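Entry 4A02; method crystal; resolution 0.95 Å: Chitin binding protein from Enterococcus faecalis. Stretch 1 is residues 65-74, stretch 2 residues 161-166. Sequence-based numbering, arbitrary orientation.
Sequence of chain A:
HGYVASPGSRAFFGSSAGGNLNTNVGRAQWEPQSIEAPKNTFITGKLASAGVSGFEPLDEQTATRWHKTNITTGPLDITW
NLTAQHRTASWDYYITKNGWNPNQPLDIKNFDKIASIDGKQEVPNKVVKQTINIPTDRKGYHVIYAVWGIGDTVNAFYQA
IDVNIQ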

ATOM      1  N   ARG A  65      -8.783  13.347  -3.689  1.00  6.80           N
ATOM      2  CA  ARG A  65      -8.443  12.593  -4.870  1.00  6.77           C
ATOM      3  C   ARG A  65      -8.858  11.124  -4.799  1.00  6.40           C
ATOM      4  O   ARG A  65      -9.178  10.531  -5.822  1.00  8.45           O
ATOM      5  CB  ARG A  65      -6.932  12.690  -5.108  1.00  7.27           C
ATOM      6  CG  ARG A  65      -6.387  12.096  -6.379  1.00  7.80           C
ATOM      7  CD  ARG A  65      -6.830  12.852  -7.641  1.00  7.62           C
ATOM      8  NE  ARG A  65      -6.130  12.316  -8.816  1.00  8.24           N
ATOM      9  CZ  ARG A  65      -6.428  11.144  -9.374  1.00  9.01           C
ATOM     10  NH1 ARG A  65      -7.521  10.507  -9.040  1.00 11.93           N
ATOM     11  NH2 ARG A  65      -5.652  10.693 -10.278  1.00 10.41           N
ATOM     12  N   TRP A  66      -8.745  10.520  -3.613  1.00  5.84           N
ATOM     13  CA  TRP A  66      -8.793   9.085  -3.463  1.00  5.55           C
ATOM     14  C   TRP A  66      -9.890   8.659  -2.511  1.00  5.58           C
ATOM     15  O   TRP A  66     -10.209   9.333  -1.526  1.00  6.48           O
ATOM     16  CB  TRP A  66      -7.440   8.567  -2.927  1.00  5.52           C
ATOM     17  CG  TRP A  66      -6.274   8.993  -3.713  1.00  5.50           C
ATOM     18  CD1 TRP A  66      -5.231   9.768  -3.322  1.00  5.88           C
ATOM     19  CD2 TRP A  66      -5.995   8.674  -5.112  1.00  5.45           C
ATOM     20  NE1 TRP A  66      -4.320   9.956  -4.332  1.00  6.02           N
ATOM     21  CE2 TRP A  66      -4.778   9.286  -5.448  1.00  5.61           C
ATOM     22  CE3 TRP A  66      -6.688   7.941  -6.095  1.00  5.91           C
ATOM     23  CZ2 TRP A  66      -4.211   9.180  -6.720  1.00  6.23           C
ATOM     24  CZ3 TRP A  66      -6.124   7.843  -7.334  1.00  6.51           C
ATOM     25  CH2 TRP A  66      -4.918   8.451  -7.645  1.00  6.45           C
ATOM     26  N   HIS A  67     -10.461   7.462  -2.769  1.00  5.90           N
ATOM     27  CA  HIS A  67     -11.447   6.877  -1.874  1.00  5.71           C
ATOM     28  C   HIS A  67     -10.753   6.330  -0.614  1.00  5.76           C
ATOM     29  O   HIS A  67      -9.721   5.676  -0.695  1.00  7.19           O
ATOM     30  CB  HIS A  67     -12.191   5.740  -2.590  1.00  6.74           C
ATOM     31  CG  HIS A  67     -13.164   6.248  -3.576  1.00  7.80           C
ATOM     32  ND1 HIS A  67     -12.757   6.727  -4.814  1.00  8.65           N
ATOM     33  CD2 HIS A  67     -14.486   6.396  -3.546  1.00 11.88           C
ATOM     34  CE1 HIS A  67     -13.820   7.124  -5.485  1.00 10.47           C
ATOM     35  NE2 HIS A  67     -14.887   6.962  -4.741  1.00 12.71           N
ATOM     36  N   LYS A  68     -11.351   6.606   0.535  1.00  5.39           N
ATOM     37  CA  LYS A  68     -10.716   6.330   1.823  1.00  5.40           C
ATOM     38  C   LYS A  68     -11.589   5.364   2.626  1.00  5.46           C
ATOM     39  O   LYS A  68     -12.708   5.719   3.024  1.00  6.94           O
ATOM     40  CB  LYS A  68     -10.581   7.635   2.612  1.00  5.97           C
ATOM     41  CG  LYS A  68      -9.804   8.720   1.888  1.00  6.27           C
ATOM     42  CD  LYS A  68     -10.034  10.071   2.502  1.00  7.35           C
ATOM     43  CE  LYS A  68      -9.475  11.232   1.760  1.00  8.14           C
ATOM     44  NZ  LYS A  68     -10.172  11.410   0.421  1.00  8.33           N
ATOM     45  N   THR A  69     -11.105   4.158   2.881  1.00  5.31           N
ATOM     46  CA  THR A  69     -11.872   3.179   3.666  1.00  5.15           C
ATOM     47  C   THR A  69     -11.912   3.605   5.121  1.00  5.16           C
ATOM     48  O   THR A  69     -10.873   3.869   5.729  1.00  5.53           O
ATOM     49  CB  THR A  69     -11.214   1.792   3.569  1.00  5.21           C
ATOM     50  OG1 THR A  69     -11.260   1.350   2.223  1.00  5.89           O
ATOM     51  CG2 THR A  69     -11.922   0.788   4.449  1.00  5.79           C
ATOM     52  N   ASN A  70     -13.105   3.581   5.720  1.00  5.39           N
ATOM     53  CA  ASN A  70     -13.222   3.844   7.149  1.00  5.67           C
ATOM     54  C   ASN A  70     -12.688   2.674   7.951  1.00  5.61           C
ATOM     55  O   ASN A  70     -13.073   1.527   7.729  1.00  6.29           O
ATOM     56  CB  ASN A  70     -14.673   4.084   7.513  1.00  6.63           C
ATOM     57  CG  ASN A  70     -15.247   5.345   6.847  1.00  7.61           C
ATOM     58  OD1 ASN A  70     -14.540   6.341   6.662  1.00  9.77           O
ATOM     59  ND2 ASN A  70     -16.508   5.266   6.471  1.00  9.24           N
ATOM     60  N   ILE A  71     -11.821   2.974   8.916  1.00  5.77           N
ATOM     61  CA  ILE A  71     -11.292   1.991   9.852  1.00  5.99           C
ATOM     62  C   ILE A  71     -11.251   2.637  11.243  1.00  6.39           C
ATOM     63  O   ILE A  71     -11.386   3.830  11.395  1.00  6.98           O
ATOM     64  CB  ILE A  71      -9.892   1.498   9.468  1.00  6.37           C
ATOM     65  CG1 ILE A  71      -8.815   2.578   9.588  1.00  6.22           C
ATOM     66  CG2 ILE A  71      -9.897   0.872   8.067  1.00  7.28           C
ATOM     67  CD1 ILE A  71      -7.401   2.038   9.487  1.00  7.17           C
ATOM     68  N   THR A  72     -11.017   1.789  12.250  1.00  7.30           N
ATOM     69  CA  THR A  72     -10.718   2.265  13.602  1.00  8.05           C
ATOM     70  C   THR A  72      -9.237   2.089  13.868  1.00  7.97           C
ATOM     71  O   THR A  72      -8.483   1.529  13.064  1.00  9.41           O
ATOM     72  CB  THR A  72     -11.527   1.524  14.657  1.00 10.15           C
ATOM     73  OG1 THR A  72     -11.092   0.170  14.722  1.00 14.15           O
ATOM     74  CG2 THR A  72     -12.991   1.595  14.410  1.00 13.26           C
ATOM     75  N   THR A  73      -8.772   2.600  15.011  1.00  8.01           N
ATOM     76  CA  THR A  73      -7.439   2.288  15.486  1.00  8.06           C
ATOM     77  C   THR A  73      -7.430   0.893  16.091  1.00  8.06           C
ATOM     78  O   THR A  73      -8.447   0.174  16.139  1.00  9.37           O
ATOM     79  CB  THR A  73      -6.967   3.327  16.493  1.00  8.93           C
ATOM     80  OG1 THR A  73      -7.833   3.268  17.645  1.00 10.70           O
ATOM     81  CG2 THR A  73      -7.014   4.737  15.956  1.00 10.68           C
ATOM     82  N   GLY A  74      -6.251   0.449  16.546  1.00  8.08           N
ATOM     83  CA  GLY A  74      -6.103  -0.883  17.053  1.00  8.57           C
ATOM     84  C   GLY A  74      -5.838  -1.893  15.966  1.00  7.96           C
ATOM     85  O   GLY A  74      -5.501  -1.538  14.829  1.00  8.23           O
TER
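Stretch 2, residues 161-166: IDVNIQ

Stretch 2, at the C-terminus of the chain, lies on stretch 1 as a parallel beta neighbour, held by a backbone hydrogen-bond ladder and reinforced by side chains on both faces. The touching residues are at least 92 positions apart in sequence. The contact buries 629 Å², both sides summed.

Residues 161-165 are extended and belong to a strand that begins earlier in the chain. In stretch 1 the strand is short, residues 69-71, with loop before it. The two strands run in the same general direction, but their axes diverge by 49° (signed crossing angle -49°). Their closest approach is 4.4 Å. Three parallel bridges set the register: Thr-69 with Val-163, Asn-70 with Asn-164, and Ile-71 with Ile-165. The CA atoms are 4.5 Å apart in Thr-69 and Val-163, 4.6 Å in Asn-70 and Asn-164, and 5.0 Å in Ile-71 and Ile-165, so the backbones spread slightly toward the C-terminal end.

The ladder has four rungs. Thr-69 N donates to Asp-162 O at 3.1 Å, and Thr-69 O accepts from Asn-164 N at 2.8 Å. Ile-71 N then donates to Asn-164 O at 2.9 Å, and Ile-71 O accepts from Gln-166 N at 2.9 Å. Thr-69 and Ile-71 thus use both their backbone N and O atoms across the interface, the usual pattern of a parallel pair. CA-H...O contacts reach the same carbonyl oxygens. One joins Asn-70 CA to Asn-164 O at 3.2 Å, another Val-163 CA to Thr-69 O at 3.2 Å.

Asn-70 and Asn-164 share one face of the sheet. Their side chains meet directly, with Asn-164 ND2 donating to Asn-70 OD1 at 2.9 Å. This adds a side-chain link alongside the backbone ladder. Gln-166 extends the contact, its NE2 lying 3.9 Å from Asn-70 CB.

The other face carries Thr-69, Ile-71, Val-163 and Ile-165. Ile-71 packs against both of its aliphatic neighbours. Its CD1 is 4.0 Å from Val-163 CG2, and its CG1 is 3.8 Å from Ile-165 CG1. Ile-71 and Val-163 are buried, as is Ile-165. Past the strand, Thr-73 CG2 rests 3.6 Å from Ile-165 CG2.

Asp-162, within its strand, points toward the loop that precedes strand 69-71. Its OD2 approaches Trp-66 CB at 3.3 Å and lies oblique to the indole ring. Asp-162 CB is also 3.3 Å from His-67 O. Lys-68 points sideways at CB, which is 3.9 Å from Val-163 C. The end of its side chain leads away, and NZ donates to Trp-66 O at 2.8 Å.

Three waters bridge the stretches. Water 1 donates from its O to His-67 O and to Asp-162 OD2, both at 2.7 Å. The O of water 2 accepts from Thr-69 OG1 at 2.6 Å and donates to Asp-162 O at 2.8 Å. At the C-terminus, the O of water 3 accepts from Thr-73 N at 2.9 Å and donates to the carboxylate oxygen Gln-166 OXT at 2.8 Å.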

ATOM      1  N   ILE A 161      -2.417   2.715   0.612  1.00  5.14           N
ATOM      2  CA  ILE A 161      -3.813   2.420   0.986  1.00  4.84           C
ATOM      3  C   ILE A 161      -4.366   3.630   1.704  1.00  5.02           C
ATOM      4  O   ILE A 161      -3.816   4.067   2.723  1.00  5.78           O
ATOM      5  CB  ILE A 161      -3.839   1.194   1.915  1.00  5.32           C
ATOM      6  CG1 ILE A 161      -3.177  -0.051   1.304  1.00  6.11           C
ATOM      7  CG2 ILE A 161      -5.268   0.889   2.366  1.00  6.21           C
ATOM      8  CD1 ILE A 161      -2.407  -0.838   2.282  1.00  9.91           C
ATOM      9  N   ASP A 162      -5.439   4.218   1.177  1.00  4.87           N
ATOM     10  CA  ASP A 162      -6.080   5.385   1.766  1.00  4.75           C
ATOM     11  C   ASP A 162      -7.153   4.953   2.769  1.00  4.79           C
ATOM     12  O   ASP A 162      -8.042   4.166   2.408  1.00  5.13           O
ATOM     13  CB  ASP A 162      -6.732   6.214   0.659  1.00  4.89           C
ATOM     14  CG  ASP A 162      -5.733   6.717  -0.346  1.00  5.19           C
ATOM     15  OD1 ASP A 162      -4.996   7.690   0.010  1.00  5.80           O
ATOM     16  OD2 ASP A 162      -5.663   6.165  -1.465  1.00  5.35           O
ATOM     17  N   VAL A 163      -7.078   5.487   3.985  1.00  5.04           N
ATOM     18  CA  VAL A 163      -8.046   5.158   5.014  1.00  5.12           C
ATOM     19  C   VAL A 163      -8.507   6.442   5.699  1.00  5.03           C
ATOM     20  O   VAL A 163      -7.838   7.471   5.685  1.00  5.76           O
ATOM     21  CB  VAL A 163      -7.488   4.157   6.041  1.00  5.59           C
ATOM     22  CG1 VAL A 163      -7.169   2.845   5.363  1.00  6.42           C
ATOM     23  CG2 VAL A 163      -6.272   4.704   6.786  1.00  6.17           C
ATOM     24  N   ASN A 164      -9.682   6.341   6.323  1.00  5.70           N
ATOM     25  CA  ASN A 164     -10.234   7.378   7.186  1.00  5.92           C
ATOM     26  C   ASN A 164     -10.392   6.762   8.556  1.00  5.73           C
ATOM     27  O   ASN A 164     -11.184   5.827   8.704  1.00  6.39           O
ATOM     28  CB  ASN A 164     -11.555   7.898   6.636  1.00  6.71           C
ATOM     29  CG  ASN A 164     -12.152   8.901   7.602  1.00  8.12           C
ATOM     30  OD1 ASN A 164     -11.518   9.884   7.962  1.00  9.35           O
ATOM     31  ND2 ASN A 164     -13.338   8.592   8.078  1.00 11.91           N
ATOM     32  N   ILE A 165      -9.632   7.239   9.520  1.00  6.17           N
ATOM     33  CA  ILE A 165      -9.573   6.605  10.817  1.00  6.43           C
ATOM     34  C   ILE A 165     -10.539   7.332  11.749  1.00  7.01           C
ATOM     35  O   ILE A 165     -10.423   8.524  12.005  1.00  7.84           O
ATOM     36  CB  ILE A 165      -8.139   6.559  11.352  1.00  6.88           C
ATOM     37  CG1 ILE A 165      -7.236   5.919  10.294  1.00  7.19           C
ATOM     38  CG2 ILE A 165      -8.113   5.818  12.684  1.00  7.98           C
ATOM     39  CD1 ILE A 165      -5.798   5.657  10.700  1.00  8.04           C
ATOM     40  N   GLN A 166     -11.500   6.563  12.218  1.00  7.89           N
ATOM     41  CA  GLN A 166     -12.570   7.100  13.080  1.00  9.69           C
ATOM     42  C   GLN A 166     -12.068   7.389  14.470  1.00 14.17           C
ATOM     43  O   GLN A 166     -12.722   8.151  15.150  1.00 21.97           O
ATOM     44  CB  GLN A 166     -13.736   6.138  13.093  1.00 12.21           C
ATOM     45  CG  GLN A 166     -14.339   5.901  11.727  1.00 12.81           C
ATOM     46  CD  GLN A 166     -15.537   4.989  11.762  1.00 14.40           C
ATOM     47  OE1 GLN A 166     -15.681   4.169  12.809  1.00 16.53           O
ATOM     48  NE2 GLN A 166     -16.413   5.137  10.831  1.00 14.66           N
ATOM     49  OXT GLN A 166     -10.985   6.828  14.858  1.00 15.93           O
TER
HETATM   50  O   HOH W   1      -7.823   4.838  -2.435  1.00  5.44           O
HETATM   51  O   HOH W   2      -8.729   1.603   1.629  1.00  6.83           O
HETATM   52  O   HOH W   3     -10.724   4.414  16.242  1.00 16.83           O